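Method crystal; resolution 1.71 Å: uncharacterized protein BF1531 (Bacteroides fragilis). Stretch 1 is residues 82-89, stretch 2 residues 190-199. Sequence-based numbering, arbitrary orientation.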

ATOM      1  N   ILE A  82     -12.202  -5.063   9.715  1.00 13.46           N
ATOM      2  CA  ILE A  82     -12.181  -6.356  10.403  1.00 12.66           C
ATOM      3  C   ILE A  82     -10.761  -6.904  10.388  1.00 13.85           C
ATOM      4  O   ILE A  82     -10.127  -6.992   9.327  1.00 13.43           O
ATOM      5  CB  ILE A  82     -13.090  -7.391   9.698  1.00 14.87           C
ATOM      6  CG1 ILE A  82     -14.507  -6.836   9.481  1.00 18.42           C
ATOM      7  CG2 ILE A  82     -13.096  -8.725  10.464  1.00 13.61           C
ATOM      8  CD1 ILE A  82     -15.309  -6.635  10.751  1.00 17.59           C
ATOM      9  N   PHE A  83     -10.266  -7.283  11.560  1.00 13.82           N
ATOM     10  CA  PHE A  83      -8.952  -7.900  11.664  1.00 15.48           C
ATOM     11  C   PHE A  83      -9.080  -9.309  12.245  1.00 13.79           C
ATOM     12  O   PHE A  83      -9.045  -9.492  13.463  1.00 14.81           O
ATOM     13  CB  PHE A  83      -8.040  -7.044  12.554  1.00 13.80           C
ATOM     14  CG  PHE A  83      -6.609  -7.512  12.587  1.00 14.53           C
ATOM     15  CD1 PHE A  83      -6.145  -8.457  11.679  1.00 14.99           C
ATOM     16  CD2 PHE A  83      -5.726  -6.987  13.526  1.00 14.30           C
ATOM     17  CE1 PHE A  83      -4.818  -8.878  11.707  1.00 15.58           C
ATOM     18  CE2 PHE A  83      -4.407  -7.384  13.562  1.00 17.69           C
ATOM     19  CZ  PHE A  83      -3.943  -8.339  12.651  1.00 15.39           C
ATOM     20  N   HIS A  84      -9.289 -10.285  11.364  1.00 12.07           N
ATOM     21  CA  HIS A  84      -9.169 -11.702  11.696  1.00 13.27           C
ATOM     22  C   HIS A  84      -7.712 -12.101  11.469  1.00 15.14           C
ATOM     23  O   HIS A  84      -7.210 -12.008  10.347  1.00 15.61           O
ATOM     24  CB  HIS A  84     -10.025 -12.538  10.745  1.00 14.54           C
ATOM     25  CG  HIS A  84     -11.459 -12.670  11.153  1.00 15.95           C
ATOM     26  ND1 HIS A  84     -12.491 -12.643  10.238  1.00 16.25           N
ATOM     27  CD2 HIS A  84     -12.033 -12.889  12.361  1.00 18.16           C
ATOM     28  CE1 HIS A  84     -13.639 -12.814  10.867  1.00 20.59           C
ATOM     29  NE2 HIS A  84     -13.387 -12.972  12.155  1.00 18.90           N
ATOM     30  N   SER A  85      -7.036 -12.572  12.507  1.00 15.35           N
ATOM     31  CA  SER A  85      -5.616 -12.895  12.387  1.00 15.02           C
ATOM     32  C   SER A  85      -5.387 -14.323  11.929  1.00 13.76           C
ATOM     33  O   SER A  85      -6.155 -15.235  12.257  1.00 13.31           O
ATOM     34  CB  SER A  85      -4.899 -12.670  13.722  1.00 14.28           C
ATOM     35  OG  SER A  85      -5.376 -13.586  14.699  1.00 13.90           O
ATOM     36  N   THR A  86      -4.310 -14.533  11.186  1.00 11.29           N
ATOM     37  CA  THR A  86      -3.925 -15.898  10.844  1.00 10.20           C
ATOM     38  C   THR A  86      -3.676 -16.702  12.112  1.00 13.15           C
ATOM     39  O   THR A  86      -4.023 -17.879  12.197  1.00 12.54           O
ATOM     40  CB  THR A  86      -2.655 -15.923   9.988  1.00 12.50           C
ATOM     41  OG1 THR A  86      -2.869 -15.130   8.821  1.00 14.33           O
ATOM     42  CG2 THR A  86      -2.298 -17.360   9.578  1.00 13.00           C
ATOM     43  N   HIS A  87      -3.064 -16.057  13.099  1.00 13.37           N
ATOM     44  CA  HIS A  87      -2.707 -16.722  14.342  1.00 13.85           C
ATOM     45  C   HIS A  87      -3.901 -17.371  15.042  1.00 13.50           C
ATOM     46  O   HIS A  87      -3.813 -18.505  15.526  1.00 13.86           O
ATOM     47  CB  HIS A  87      -2.010 -15.730  15.286  1.00 13.70           C
ATOM     48  CG  HIS A  87      -1.216 -16.393  16.367  1.00 16.27           C
ATOM     49  ND1 HIS A  87       0.148 -16.578  16.279  1.00 15.56           N
ATOM     50  CD2 HIS A  87      -1.601 -16.963  17.535  1.00 15.59           C
ATOM     51  CE1 HIS A  87       0.573 -17.213  17.358  1.00 18.43           C
ATOM     52  NE2 HIS A  87      -0.466 -17.452  18.140  1.00 17.42           N
ATOM     53  N   LYS A  88      -5.009 -16.648  15.109  1.00 12.65           N
ATOM     54  CA  LYS A  88      -6.198 -17.149  15.792  1.00 13.49           C
ATOM     55  C   LYS A  88      -6.923 -18.195  14.943  1.00 14.01           C
ATOM     56  O   LYS A  88      -7.514 -19.138  15.485  1.00 13.82           O
ATOM     57  CB  LYS A  88      -7.134 -15.997  16.189  1.00 14.33           C
ATOM     58  CG  LYS A  88      -6.529 -15.064  17.249  1.00 13.97           C
ATOM     59  CD  LYS A  88      -6.332 -15.789  18.595  1.00 18.03           C
ATOM     60  CE  LYS A  88      -5.562 -14.906  19.588  1.00 17.37           C
ATOM     61  NZ  LYS A  88      -5.484 -15.539  20.951  1.00 20.27           N
ATOM     62  N   LEU A  89      -6.853 -18.046  13.624  1.00 13.53           N
ATOM     63  CA  LEU A  89      -7.446 -19.026  12.716  1.00 11.80           C
ATOM     64  C   LEU A  89      -6.664 -20.342  12.804  1.00 13.94           C
ATOM     65  O   LEU A  89      -7.244 -21.423  12.727  1.00 14.52           O
ATOM     66  CB  LEU A  89      -7.459 -18.504  11.270  1.00 14.56           C
ATOM     67  CG  LEU A  89      -8.165 -19.397  10.231  1.00 15.44           C
ATOM     68  CD1 LEU A  89      -9.670 -19.442  10.486  1.00 16.98           C
ATOM     69  CD2 LEU A  89      -7.879 -18.921   8.816  1.00 17.19           C
ATOM     70  N   VAL A 190       5.614  -9.890  23.277  1.00 18.70           N
ATOM     71  CA  VAL A 190       4.517  -8.954  23.469  1.00 18.40           C
ATOM     72  C   VAL A 190       3.166  -9.661  23.348  1.00 19.96           C
ATOM     73  O   VAL A 190       2.281  -9.468  24.186  1.00 20.64           O
ATOM     74  CB  VAL A 190       4.596  -7.799  22.457  1.00 23.43           C
ATOM     75  CG1 VAL A 190       3.297  -7.016  22.442  1.00 26.36           C
ATOM     76  CG2 VAL A 190       5.777  -6.895  22.788  1.00 23.64           C
ATOM     77  N   TYR A 191       3.008 -10.491  22.317  1.00 17.38           N
ATOM     78  CA  TYR A 191       1.749 -11.210  22.119  1.00 16.18           C
ATOM     79  C   TYR A 191       1.402 -12.096  23.316  1.00 17.78           C
ATOM     80  O   TYR A 191       0.257 -12.137  23.770  1.00 17.12           O
ATOM     81  CB  TYR A 191       1.782 -12.053  20.838  1.00 17.13           C
ATOM     82  CG  TYR A 191       0.670 -13.073  20.788  1.00 16.42           C
ATOM     83  CD1 TYR A 191      -0.639 -12.686  20.530  1.00 16.19           C
ATOM     84  CD2 TYR A 191       0.928 -14.426  21.007  1.00 18.54           C
ATOM     85  CE1 TYR A 191      -1.669 -13.618  20.491  1.00 17.27           C
ATOM     86  CE2 TYR A 191      -0.094 -15.369  20.974  1.00 18.14           C
ATOM     87  CZ  TYR A 191      -1.386 -14.962  20.710  1.00 18.94           C
ATOM     88  OH  TYR A 191      -2.394 -15.895  20.673  1.00 17.02           O
ATOM     89  N   VAL A 192       2.391 -12.810  23.831  1.00 18.48           N
ATOM     90  CA  VAL A 192       2.150 -13.684  24.968  1.00 17.99           C
ATOM     91  C   VAL A 192       1.569 -12.894  26.145  1.00 19.44           C
ATOM     92  O   VAL A 192       0.634 -13.344  26.820  1.00 20.22           O
ATOM     93  CB  VAL A 192       3.447 -14.432  25.351  1.00 20.10           C
ATOM     94  CG1 VAL A 192       3.348 -15.023  26.741  1.00 24.50           C
ATOM     95  CG2 VAL A 192       3.743 -15.513  24.315  1.00 18.95           C
ATOM     96  N   ASN A 193       2.085 -11.689  26.356  1.00 19.75           N
ATOM     97  CA  ASN A 193       1.713 -10.916  27.538  1.00 19.91           C
ATOM     98  C   ASN A 193       0.593  -9.894  27.339  1.00 20.21           C
ATOM     99  O   ASN A 193       0.074  -9.341  28.315  1.00 20.32           O
ATOM    100  CB  ASN A 193       2.954 -10.230  28.105  1.00 23.16           C
ATOM    101  CG  ASN A 193       3.983 -11.225  28.592  1.00 25.72           C
ATOM    102  OD1 ASN A 193       5.147 -11.186  28.188  1.00 33.63           O
ATOM    103  ND2 ASN A 193       3.552 -12.141  29.453  1.00 26.04           N
ATOM    104  N   THR A 194       0.211  -9.641  26.090  1.00 21.84           N
ATOM    105  CA  THR A 194      -0.743  -8.567  25.820  1.00 19.83           C
ATOM    106  C   THR A 194      -1.820  -8.901  24.792  1.00 18.85           C
ATOM    107  O   THR A 194      -2.788  -8.147  24.647  1.00 18.32           O
ATOM    108  CB  THR A 194      -0.040  -7.294  25.339  1.00 20.83           C
ATOM    109  OG1 THR A 194       0.477  -7.497  24.016  1.00 20.94           O
ATOM    110  CG2 THR A 194       1.090  -6.902  26.288  1.00 21.36           C
ATOM    111  N   GLU A 195      -1.642 -10.008  24.077  1.00 18.08           N
ATOM    112  CA  GLU A 195      -2.551 -10.382  22.990  1.00 16.99           C
ATOM    113  C   GLU A 195      -2.427  -9.442  21.780  1.00 17.10           C
ATOM    114  O   GLU A 195      -3.230  -9.497  20.847  1.00 16.39           O
ATOM    115  CB  GLU A 195      -3.997 -10.453  23.479  1.00 20.28           C
ATOM    116  CG  GLU A 195      -4.412 -11.810  23.994  1.00 20.99           C
ATOM    117  CD  GLU A 195      -4.560 -12.822  22.871  1.00 27.08           C
ATOM    118  OE1 GLU A 195      -5.254 -12.513  21.877  1.00 26.96           O
ATOM    119  OE2 GLU A 195      -3.977 -13.920  22.971  1.00 26.51           O
ATOM    120  N   ILE A 196      -1.404  -8.595  21.785  1.00 14.09           N
ATOM    121  CA  ILE A 196      -1.140  -7.751  20.621  1.00 15.64           C
ATOM    122  C   ILE A 196      -0.319  -8.542  19.604  1.00 17.40           C
ATOM    123  O   ILE A 196       0.753  -9.043  19.930  1.00 18.23           O
ATOM    124  CB  ILE A 196      -0.391  -6.466  21.008  1.00 17.93           C
ATOM    125  CG1 ILE A 196      -1.205  -5.665  22.028  1.00 19.74           C
ATOM    126  CG2 ILE A 196      -0.098  -5.612  19.766  1.00 19.91           C
ATOM    127  CD1 ILE A 196      -0.515  -4.397  22.498  1.00 22.69           C
ATOM    128  N   ILE A 197      -0.828  -8.645  18.376  1.00 16.66           N
ATOM    129  CA  ILE A 197      -0.269  -9.559  17.381  1.00 18.71           C
ATOM    130  C   ILE A 197       0.672  -8.867  16.406  1.00 17.30           C
ATOM    131  O   ILE A 197       1.434  -9.525  15.701  1.00 14.75           O
ATOM    132  CB  ILE A 197      -1.391 -10.300  16.593  1.00 16.26           C
ATOM    133  CG1 ILE A 197      -0.854 -11.603  15.982  1.00 21.02           C
ATOM    134  CG2 ILE A 197      -2.019  -9.404  15.543  1.00 19.40           C
ATOM    135  CD1 ILE A 197      -0.912 -12.761  16.949  1.00 20.26           C
ATOM    136  N   LEU A 198       0.622  -7.540  16.362  1.00 18.58           N
ATOM    137  CA  LEU A 198       1.533  -6.783  15.504  1.00 17.05           C
ATOM    138  C   LEU A 198       2.641  -6.139  16.330  1.00 18.79           C
ATOM    139  O   LEU A 198       2.392  -5.617  17.412  1.00 18.92           O
ATOM    140  CB  LEU A 198       0.775  -5.692  14.739  1.00 17.53           C
ATOM    141  CG  LEU A 198      -0.250  -6.172  13.706  1.00 17.49           C
ATOM    142  CD1 LEU A 198      -1.134  -5.012  13.242  1.00 19.66           C
ATOM    143  CD2 LEU A 198       0.446  -6.821  12.527  1.00 18.86           C
ATOM    144  N   SER A 199       3.866  -6.166  15.813  1.00 17.50           N
ATOM    145  CA  SER A 199       4.985  -5.535  16.508  1.00 18.68           C
ATOM    146  C   SER A 199       4.871  -4.010  16.461  1.00 17.54           C
ATOM    147  O   SER A 199       4.152  -3.446  15.634  1.00 16.92           O
ATOM    148  CB  SER A 199       6.315  -5.976  15.896  1.00 17.62           C
ATOM    149  OG  SER A 199       6.442  -5.431  14.593  1.00 17.28           O
TER

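The contact between the stretches is small, 328 Å² summed over both sides, and it grades from apolar at one end to charged at the other. Ile197 covers the most surface, 70 Å², and its CA-to-CB bond points toward stretch 1. Its two branches diverge: Ile197 CG2 lies 3.6 Å from Phe83 CZ, while Ile197 CD1, carried by chi1 of -158° and chi2 of 86°, comes 3.6 Å from His87 CB. A beta-branched aliphatic suits this buried position, because it fills space on two fronts and its side chain brings no polar group that would need a partner. Phe83, at the end of a strand and in the t rotamer, has its CA-to-CB bond pointing toward stretch 2, and Phe83 CE2 also meets Leu198 CD1 at 4.1 Å. Both aliphatic groups approach this ring obliquely, and its broad apolar surface can serve the two at once.

His87 covers 52 Å², as does Phe83, and links the apolar part to the polar one, offering CB to Ile197 and its ring to Tyr191. It is t at chi1, and its ring lies beside that of Tyr191, with centroids 4.6 Å apart and planes at 57°, an oblique pairing; His87 CD2 is 3.4 Å from Tyr191 OH.

At the next residue, the amine of Lys88 ties together two residues of stretch 2. The CA-to-CB bond points sideways, but with chi3 and chi4 both near 180° the long side chain reaches the partners. Lys88 NZ donates to Tyr191 OH at 3.1 Å, near the plane of the tyrosine ring, and to Glu195 OE2 at 3.0 Å in a salt bridge; a weak bond from Lys88 NZ to Glu195 OE1 measures 3.2 Å. Glu195 leaves helical geometry with positive phi, 70°, and its folded side chain brings the carboxylate, of opposite charge, to the lysine.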